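Local coordinates for protein restriction endonuclease S subunits (Thermoanaerobacter tengcongensis, PDB 3OKG) that probably recognises DNA as the specificity subunit of a type I restriction-modification system, forming the methyltransferase together with M polypeptides, at residues Asp320-Trp326 against Leu362-Gln368. Residues are numbered along the deposited sequence.
Sequences DSLERFW and LPPLEEQ
Trp-326, with chi1 t, lays one face of its indole over Gln-368 and Pro-363: Gln-368 CG stands 3.9 Å from the five-membered ring centroid and Pro-363 CG 4.0 Å from the six-membered one, both CH-pi contacts. Its NE1 hydrogen-bonds to Pro-361 O. Asp-320 and Ser-321 make a turn, then Leu-322 and Glu-323 extend into helix 324-333, with Glu-323 at the N-cap position, while Leu-362 to Pro-364 lead into the long helix 365-388, with Pro-364 at the N-cap position. CA atoms pair Ser-321 with Leu-365 (6.4 Å) and Trp-326 with Gln-368 (6.2 Å). Gln-368 (chi1 m, chi2 t) points its amide into the loop: OE1 accepts from Glu-323 N (2.8 Å), and NE2 donates to Ser-321 O (3.1 Å) and Pro-363 O (2.8 Å). A water also bridges those two carbonyls. Leu-322 CD1 meets Leu-362 CD1 at 3.8 Å. This packs the start of helix 324-333, and the turn before it, on the first turn of helix 365-388, which runs on into the predicted coiled coil, both within the second DNA-specificity region. One buried glutamine thus satisfies backbone polar groups of both segments, while its aliphatic stem packs against tryptophan.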
loop_
_atom_site.group_PDB
_atom_site.type_symbol
_atom_site.label_atom_id
_atom_site.label_comp_id
_atom_site.label_asym_id
_atom_site.label_seq_id
_atom_site.Cartn_x
_atom_site.Cartn_y
_atom_site.Cartn_z
ATOM N N ASP A 320 11.242 -17.317 37.226
ATOM C CA ASP A 320 12.597 -17.283 36.682
ATOM C C ASP A 320 12.838 -18.321 35.581
ATOM O O ASP A 320 13.677 -18.108 34.720
ATOM C CB ASP A 320 13.649 -17.443 37.784
ATOM C CG ASP A 320 13.555 -16.362 38.842
ATOM O OD1 ASP A 320 13.149 -15.232 38.499
ATOM O OD2 ASP A 320 13.887 -16.648 40.012
ATOM N N SER A 321 12.120 -19.437 35.602
ATOM C CA SER A 321 12.404 -20.489 34.617
ATOM C C SER A 321 11.723 -20.259 33.267
ATOM O O SER A 321 11.824 -21.105 32.387
ATOM C CB SER A 321 12.001 -21.862 35.147
ATOM O OG SER A 321 10.590 -21.954 35.252
ATOM N N LEU A 322 11.019 -19.138 33.117
ATOM C CA LEU A 322 10.246 -18.872 31.898
ATOM C C LEU A 322 10.571 -17.482 31.342
ATOM O O LEU A 322 10.438 -16.481 32.054
ATOM C CB LEU A 322 8.741 -18.987 32.172
ATOM C CG LEU A 322 7.773 -18.537 31.056
ATOM C CD1 LEU A 322 7.853 -19.487 29.848
ATOM C CD2 LEU A 322 6.340 -18.501 31.571
ATOM N N GLU A 323 11.017 -17.442 30.081
ATOM C CA GLU A 323 11.297 -16.201 29.365
ATOM C C GLU A 323 10.003 -15.538 28.928
ATOM O O GLU A 323 9.095 -16.198 28.410
ATOM C CB GLU A 323 12.152 -16.484 28.126
ATOM C CG GLU A 323 13.617 -16.734 28.421
ATOM C CD GLU A 323 14.334 -15.472 28.890
ATOM O OE1 GLU A 323 13.831 -14.364 28.618
ATOM O OE2 GLU A 323 15.400 -15.586 29.529
ATOM N N ARG A 324 9.920 -14.229 29.132
ATOM C CA ARG A 324 8.750 -13.464 28.745
ATOM C C ARG A 324 8.381 -13.735 27.296
ATOM O O ARG A 324 7.221 -13.982 26.942
ATOM C CB ARG A 324 9.082 -11.967 28.876
ATOM C CG ARG A 324 8.046 -11.083 28.256
ATOM C CD ARG A 324 8.036 -9.728 28.926
ATOM N NE ARG A 324 8.919 -8.756 28.300
ATOM C CZ ARG A 324 10.185 -8.577 28.640
ATOM N NH1 ARG A 324 10.724 -9.328 29.596
ATOM N NH2 ARG A 324 10.910 -7.645 28.021
ATOM N N PHE A 325 9.385 -13.657 26.441
ATOM C CA PHE A 325 9.119 -13.788 25.012
ATOM C C PHE A 325 8.817 -15.206 24.540
ATOM O O PHE A 325 8.154 -15.387 23.511
ATOM C CB PHE A 325 10.223 -13.109 24.214
ATOM C CG PHE A 325 10.183 -11.604 24.357
ATOM C CD1 PHE A 325 9.040 -10.909 23.994
ATOM C CD2 PHE A 325 11.253 -10.903 24.882
ATOM C CE1 PHE A 325 8.971 -9.513 24.130
ATOM C CE2 PHE A 325 11.196 -9.521 25.024
ATOM C CZ PHE A 325 10.045 -8.830 24.653
ATOM N N TRP A 326 9.255 -16.205 25.308
ATOM C CA TRP A 326 8.838 -17.608 25.027
ATOM C C TRP A 326 7.335 -17.726 25.252
ATOM O O TRP A 326 6.589 -18.253 24.411
ATOM C CB TRP A 326 9.599 -18.583 25.941
ATOM C CG TRP A 326 9.298 -20.053 25.712
ATOM C CD1 TRP A 326 8.577 -20.893 26.545
ATOM C CD2 TRP A 326 9.724 -20.861 24.603
ATOM N NE1 TRP A 326 8.538 -22.171 26.016
ATOM C CE2 TRP A 326 9.246 -22.183 24.833
ATOM C CE3 TRP A 326 10.496 -20.611 23.456
ATOM C CZ2 TRP A 326 9.473 -23.226 23.938
ATOM C CZ3 TRP A 326 10.727 -21.660 22.565
ATOM C CH2 TRP A 326 10.222 -22.951 22.814
ATOM N N LEU A 362 8.725 -26.441 28.062
ATOM C CA LEU A 362 9.627 -25.561 28.749
ATOM C C LEU A 362 11.060 -26.021 28.629
ATOM O O LEU A 362 11.491 -26.907 29.389
ATOM C CB LEU A 362 9.223 -25.425 30.241
ATOM C CG LEU A 362 9.969 -24.308 30.985
ATOM C CD1 LEU A 362 9.351 -22.916 30.651
ATOM C CD2 LEU A 362 9.966 -24.551 32.497
ATOM N N PRO A 363 11.807 -25.420 27.676
ATOM C CA PRO A 363 13.245 -25.641 27.554
ATOM C C PRO A 363 13.974 -24.969 28.696
ATOM O O PRO A 363 13.391 -24.124 29.381
ATOM C CB PRO A 363 13.619 -24.897 26.247
ATOM C CG PRO A 363 12.304 -24.604 25.549
ATOM C CD PRO A 363 11.322 -24.441 26.685
ATOM N N PRO A 364 15.254 -25.311 28.880
ATOM C CA PRO A 364 16.108 -24.510 29.752
ATOM C C PRO A 364 16.152 -23.070 29.221
ATOM O O PRO A 364 15.939 -22.829 28.032
ATOM C CB PRO A 364 17.481 -25.170 29.617
ATOM C CG PRO A 364 17.212 -26.551 29.092
ATOM C CD PRO A 364 15.953 -26.468 28.293
ATOM N N LEU A 365 16.426 -22.114 30.092
ATOM C CA LEU A 365 16.407 -20.700 29.675
ATOM C C LEU A 365 17.261 -20.425 28.448
ATOM O O LEU A 365 16.869 -19.672 27.551
ATOM C CB LEU A 365 16.860 -19.803 30.819
ATOM C CG LEU A 365 15.827 -19.661 31.934
ATOM C CD1 LEU A 365 16.478 -19.061 33.179
ATOM C CD2 LEU A 365 14.657 -18.801 31.457
ATOM N N GLU A 366 18.441 -21.026 28.409
ATOM C CA GLU A 366 19.347 -20.766 27.307
ATOM C C GLU A 366 18.720 -21.171 25.973
ATOM O O GLU A 366 18.907 -20.489 24.974
ATOM C CB GLU A 366 20.705 -21.445 27.501
ATOM C CG GLU A 366 21.858 -20.568 26.994
ATOM C CD GLU A 366 22.950 -21.348 26.260
ATOM O OE1 GLU A 366 23.882 -20.706 25.724
ATOM O OE2 GLU A 366 22.880 -22.598 26.214
ATOM N N GLU A 367 17.972 -22.270 25.962
ATOM C CA GLU A 367 17.358 -22.744 24.725
ATOM C C GLU A 367 16.131 -21.920 24.364
ATOM O O GLU A 367 15.851 -21.707 23.185
ATOM C CB GLU A 367 16.987 -24.217 24.828
ATOM C CG GLU A 367 16.194 -24.763 23.642
ATOM C CD GLU A 367 17.074 -25.058 22.428
ATOM O OE1 GLU A 367 18.245 -24.618 22.413
ATOM O OE2 GLU A 367 16.588 -25.720 21.490
ATOM N N GLN A 368 15.382 -21.465 25.367
ATOM C CA GLN A 368 14.277 -20.545 25.086
ATOM C C GLN A 368 14.835 -19.312 24.408
ATOM O O GLN A 368 14.235 -18.789 23.470
ATOM C CB GLN A 368 13.550 -20.083 26.352
ATOM C CG GLN A 368 12.719 -21.149 27.012
ATOM C CD GLN A 368 12.178 -20.676 28.348
ATOM O OE1 GLN A 368 11.588 -19.595 28.438
ATOM N NE2 GLN A 368 12.382 -21.480 29.399
HETATM O O HOH W 1 13.486 -23.238 32.284
#